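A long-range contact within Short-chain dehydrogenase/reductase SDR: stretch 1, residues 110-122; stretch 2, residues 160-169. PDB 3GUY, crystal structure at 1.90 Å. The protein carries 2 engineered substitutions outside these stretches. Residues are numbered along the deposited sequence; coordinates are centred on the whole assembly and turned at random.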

# COMPACT_ATOMS: atom_id res chain seq x y z
N VAL D 110 17.01 -15.37 10.39
CA VAL D 110 17.86 -15.45 9.18
C VAL D 110 18.33 -14.12 8.67
O VAL D 110 19.53 -13.94 8.48
CB VAL D 110 17.22 -16.20 8.05
CG1 VAL D 110 18.05 -15.99 6.75
CG2 VAL D 110 17.12 -17.64 8.39
N LEU D 111 17.43 -13.17 8.43
CA LEU D 111 17.86 -11.85 7.98
C LEU D 111 18.78 -11.10 8.96
O LEU D 111 19.72 -10.38 8.55
CB LEU D 111 16.65 -10.93 7.62
CG LEU D 111 17.01 -9.60 6.99
CD1 LEU D 111 17.85 -9.87 5.67
CD2 LEU D 111 15.74 -8.71 6.71
N ARG D 112 18.51 -11.20 10.25
CA ARG D 112 19.37 -10.54 11.22
C ARG D 112 20.80 -11.13 11.18
O ARG D 112 21.78 -10.40 11.28
CB ARG D 112 18.80 -10.69 12.62
CG ARG D 112 19.69 -10.19 13.71
CD ARG D 112 18.99 -10.28 15.05
NE ARG D 112 19.95 -9.91 16.10
CZ ARG D 112 20.83 -10.75 16.65
NH1 ARG D 112 20.84 -12.05 16.34
NH2 ARG D 112 21.65 -10.29 17.57
N GLU D 113 20.88 -12.45 11.09
CA GLU D 113 22.18 -13.12 11.06
C GLU D 113 22.94 -12.76 9.77
O GLU D 113 24.17 -12.49 9.81
CB GLU D 113 22.00 -14.61 11.20
CG GLU D 113 23.30 -15.34 11.51
CD GLU D 113 23.84 -15.04 12.91
OE1 GLU D 113 23.05 -14.67 13.81
OE2 GLU D 113 25.07 -15.20 13.11
N LEU D 114 22.21 -12.70 8.65
CA LEU D 114 22.79 -12.21 7.39
C LEU D 114 23.33 -10.79 7.47
O LEU D 114 24.45 -10.53 6.97
CB LEU D 114 21.81 -12.38 6.21
CG LEU D 114 21.47 -13.84 5.92
CD1 LEU D 114 20.38 -13.87 4.81
CD2 LEU D 114 22.74 -14.66 5.52
N VAL D 115 22.60 -9.87 8.12
CA VAL D 115 23.04 -8.47 8.18
C VAL D 115 24.21 -8.30 9.13
O VAL D 115 25.11 -7.52 8.88
CB VAL D 115 21.89 -7.51 8.57
CG1 VAL D 115 22.39 -6.11 8.70
CG2 VAL D 115 20.76 -7.55 7.49
N LYS D 116 24.17 -9.04 10.22
CA LYS D 116 25.25 -9.09 11.22
C LYS D 116 26.57 -9.49 10.53
O LYS D 116 27.55 -8.79 10.66
CB LYS D 116 24.91 -10.10 12.33
CG LYS D 116 25.72 -9.92 13.60
CD LYS D 116 25.16 -10.76 14.78
CE LYS D 116 25.79 -10.37 16.11
NZ LYS D 116 25.03 -9.21 16.71
N ARG D 117 26.54 -10.56 9.76
CA ARG D 117 27.77 -11.19 9.24
C ARG D 117 28.20 -10.63 7.89
O ARG D 117 29.41 -10.50 7.63
CB ARG D 117 27.59 -12.70 9.12
CG ARG D 117 27.52 -13.44 10.43
CD ARG D 117 27.18 -14.90 10.15
NE ARG D 117 27.09 -15.69 11.37
CZ ARG D 117 28.08 -16.40 11.93
NH1 ARG D 117 29.27 -16.48 11.36
NH2 ARG D 117 27.85 -17.07 13.05
N TYR D 118 27.24 -10.28 7.03
CA TYR D 118 27.55 -10.07 5.61
C TYR D 118 27.04 -8.77 5.02
O TYR D 118 26.95 -8.65 3.81
CB TYR D 118 26.97 -11.21 4.77
CG TYR D 118 27.25 -12.58 5.29
CD1 TYR D 118 28.55 -12.96 5.68
CD2 TYR D 118 26.23 -13.52 5.37
CE1 TYR D 118 28.79 -14.25 6.15
CE2 TYR D 118 26.45 -14.78 5.85
CZ TYR D 118 27.73 -15.15 6.23
OH TYR D 118 27.90 -16.42 6.70
N LYS D 119 26.72 -7.79 5.84
CA LYS D 119 26.16 -6.55 5.29
C LYS D 119 27.12 -5.82 4.36
O LYS D 119 26.68 -5.14 3.44
CB LYS D 119 25.62 -5.61 6.37
CG LYS D 119 26.61 -5.19 7.41
CD LYS D 119 26.06 -4.12 8.34
CE LYS D 119 27.00 -3.82 9.51
NZ LYS D 119 27.19 -4.98 10.43
N ASP D 120 28.42 -5.92 4.62
CA ASP D 120 29.44 -5.23 3.81
C ASP D 120 29.99 -6.13 2.67
O ASP D 120 30.94 -5.77 1.99
CB ASP D 120 30.58 -4.73 4.71
CG ASP D 120 30.19 -3.51 5.56
OD1 ASP D 120 29.17 -2.83 5.27
OD2 ASP D 120 30.93 -3.19 6.53
N GLN D 121 29.36 -7.30 2.49
CA GLN D 121 29.68 -8.26 1.41
C GLN D 121 28.61 -8.19 0.32
O GLN D 121 27.45 -7.96 0.61
CB GLN D 121 29.70 -9.69 1.94
CG GLN D 121 30.71 -9.98 3.05
CD GLN D 121 32.16 -9.97 2.56
OE1 GLN D 121 32.44 -10.20 1.38
NE2 GLN D 121 33.08 -9.70 3.48
N PRO D 122 28.99 -8.40 -0.95
CA PRO D 122 27.97 -8.38 -2.02
C PRO D 122 27.14 -9.67 -2.00
O PRO D 122 27.39 -10.60 -2.74
CB PRO D 122 28.82 -8.24 -3.30
CG PRO D 122 30.11 -9.00 -2.95
CD PRO D 122 30.32 -8.80 -1.44
N GLU D 160 18.15 0.41 5.88
CA GLU D 160 19.41 0.32 6.69
C GLU D 160 20.58 -0.15 5.83
O GLU D 160 21.76 0.01 6.17
CB GLU D 160 19.23 -0.66 7.86
CG GLU D 160 18.10 -0.26 8.87
CD GLU D 160 17.86 -1.29 10.01
OE1 GLU D 160 18.56 -2.34 10.08
OE2 GLU D 160 16.95 -1.05 10.87
N LEU D 161 20.26 -0.75 4.69
CA LEU D 161 21.26 -1.25 3.77
C LEU D 161 21.59 -0.29 2.64
O LEU D 161 22.38 -0.63 1.75
CB LEU D 161 20.86 -2.60 3.23
CG LEU D 161 20.87 -3.81 4.16
CD1 LEU D 161 20.25 -4.99 3.44
CD2 LEU D 161 22.28 -4.20 4.64
N LYS D 162 21.04 0.92 2.69
CA LYS D 162 21.41 1.95 1.74
C LYS D 162 22.96 2.09 1.65
O LYS D 162 23.64 2.27 2.64
CB LYS D 162 20.79 3.29 2.17
CG LYS D 162 20.66 4.33 1.05
CD LYS D 162 19.64 5.44 1.43
CE LYS D 162 20.29 6.63 2.19
NZ LYS D 162 19.28 7.72 2.55
N GLY D 163 23.49 1.95 0.44
CA GLY D 163 24.93 2.18 0.22
C GLY D 163 25.79 0.99 0.55
O GLY D 163 27.00 1.06 0.45
N LYS D 164 25.18 -0.12 0.95
CA LYS D 164 25.92 -1.32 1.26
C LYS D 164 25.77 -2.22 0.08
O LYS D 164 24.89 -1.99 -0.73
CB LYS D 164 25.39 -1.98 2.54
CG LYS D 164 25.61 -1.05 3.71
CD LYS D 164 25.95 -1.77 5.00
CE LYS D 164 26.34 -0.76 6.07
NZ LYS D 164 25.27 0.23 6.29
N PRO D 165 26.67 -3.19 -0.06
CA PRO D 165 26.64 -4.08 -1.19
C PRO D 165 25.61 -5.19 -1.07
O PRO D 165 25.24 -5.78 -2.08
CB PRO D 165 28.04 -4.67 -1.21
CG PRO D 165 28.52 -4.58 0.18
CD PRO D 165 27.85 -3.42 0.81
N MET D 166 25.21 -5.52 0.16
CA MET D 166 24.15 -6.51 0.34
C MET D 166 22.83 -5.86 -0.16
O MET D 166 22.58 -4.71 0.08
CB MET D 166 24.03 -6.92 1.83
CG MET D 166 22.90 -7.94 2.14
SD MET D 166 22.76 -8.42 3.92
CE MET D 166 23.47 -9.97 3.85
N LYS D 167 22.03 -6.67 -0.83
CA LYS D 167 20.75 -6.26 -1.39
C LYS D 167 19.69 -7.26 -0.99
O LYS D 167 19.97 -8.43 -0.88
CB LYS D 167 20.86 -6.29 -2.92
CG LYS D 167 21.21 -4.97 -3.51
CD LYS D 167 21.73 -5.09 -4.94
CE LYS D 167 21.21 -6.29 -5.74
NZ LYS D 167 22.39 -7.06 -6.24
N ILE D 168 18.46 -6.80 -0.83
CA ILE D 168 17.37 -7.74 -0.61
C ILE D 168 16.41 -7.76 -1.83
O ILE D 168 15.97 -6.73 -2.30
CB ILE D 168 16.57 -7.38 0.68
CG1 ILE D 168 17.45 -7.52 1.93
CG2 ILE D 168 15.39 -8.32 0.85
CD1 ILE D 168 16.79 -6.92 3.20
N ILE D 169 16.13 -8.96 -2.31
CA ILE D 169 15.23 -9.21 -3.46
C ILE D 169 13.94 -9.79 -2.88
O ILE D 169 13.97 -10.71 -2.06
CB ILE D 169 15.81 -10.22 -4.48
CG1 ILE D 169 17.26 -9.85 -4.88
CG2 ILE D 169 14.88 -10.42 -5.75
CD1 ILE D 169 17.42 -8.50 -5.29

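The contact between the two stretches rests on packing: no hydrogen bond or salt bridge crosses it, although 519 Å² of surface is buried, both sides summed. The shortest polar approach is Q121 O to M166 N at 3.3 Å, and its angle is too poor for a hydrogen bond.

Apolar side-chain contacts make up the first group, and M166 is their centre, with 106 Å² covered by the other stretch, the largest area of any residue here. Its chi1 and chi2 are both t, so the chain runs extended along the helix flank before chi3, at -104°, sets the direction of the terminal methyl. M166 CE lies 3.8 Å from L114 CB and 3.8 Å from Y118 CB, residues four apart in sequence, while M166 SD lies 4.2 Å from V115 CG2. In the strand that follows, I168 points its CA-to-CB bond toward the helix and meets L111, I168 CD1 to L111 CD1 at 4.0 Å. L111 CA and I168 CA are 9.5 Å apart, so the side chains fill the gap between the backbones. L161 supplies a further apolar surface: L161 CD2 is 4.5 Å from V115 CG1, a looser contact, and 4.0 Å from K119 CB, in the aliphatic part of the lysine. At the far end, P122 CB and P165 CB are 4.2 Å apart.

The second group sets backbone carbonyls of stretch 1 against carbon atoms of stretch 2. L114 O is 3.3 Å from M166 CE, yet this oxygen also accepts the backbone hydrogen bond from Y118 N at 2.8 Å. K119 O is near three successive residues, at 3.5 Å from K164 CB, 3.4 Å from P165 CD and 3.6 Å from M166 CB. D120 O approaches P165 CG to 3.2 Å, and Q121 O lies 3.6 Å from that same carbon. These are van der Waals contacts; P165, lacking an amide hydrogen, cannot donate a backbone hydrogen bond to any of these oxygens. The backbones come much closer here, with P122 CA and P165 CA 4.6 Å apart.

K164 contributes through its aliphatic carbons: K164 CD is 3.4 Å from D120 OD1, and K164 CE is 4.1 Å from K119 CD. K164 and D120 form no salt bridge, since K164 NZ is 5.1 Å from D120 OD1.

Within stretch 1, a type I turn runs from Y118 to Q121, with Q121 N bonded to Y118 O at 3.1 Å. Within stretch 2, K164 N to L161 O at 3.0 Å closes a type II turn.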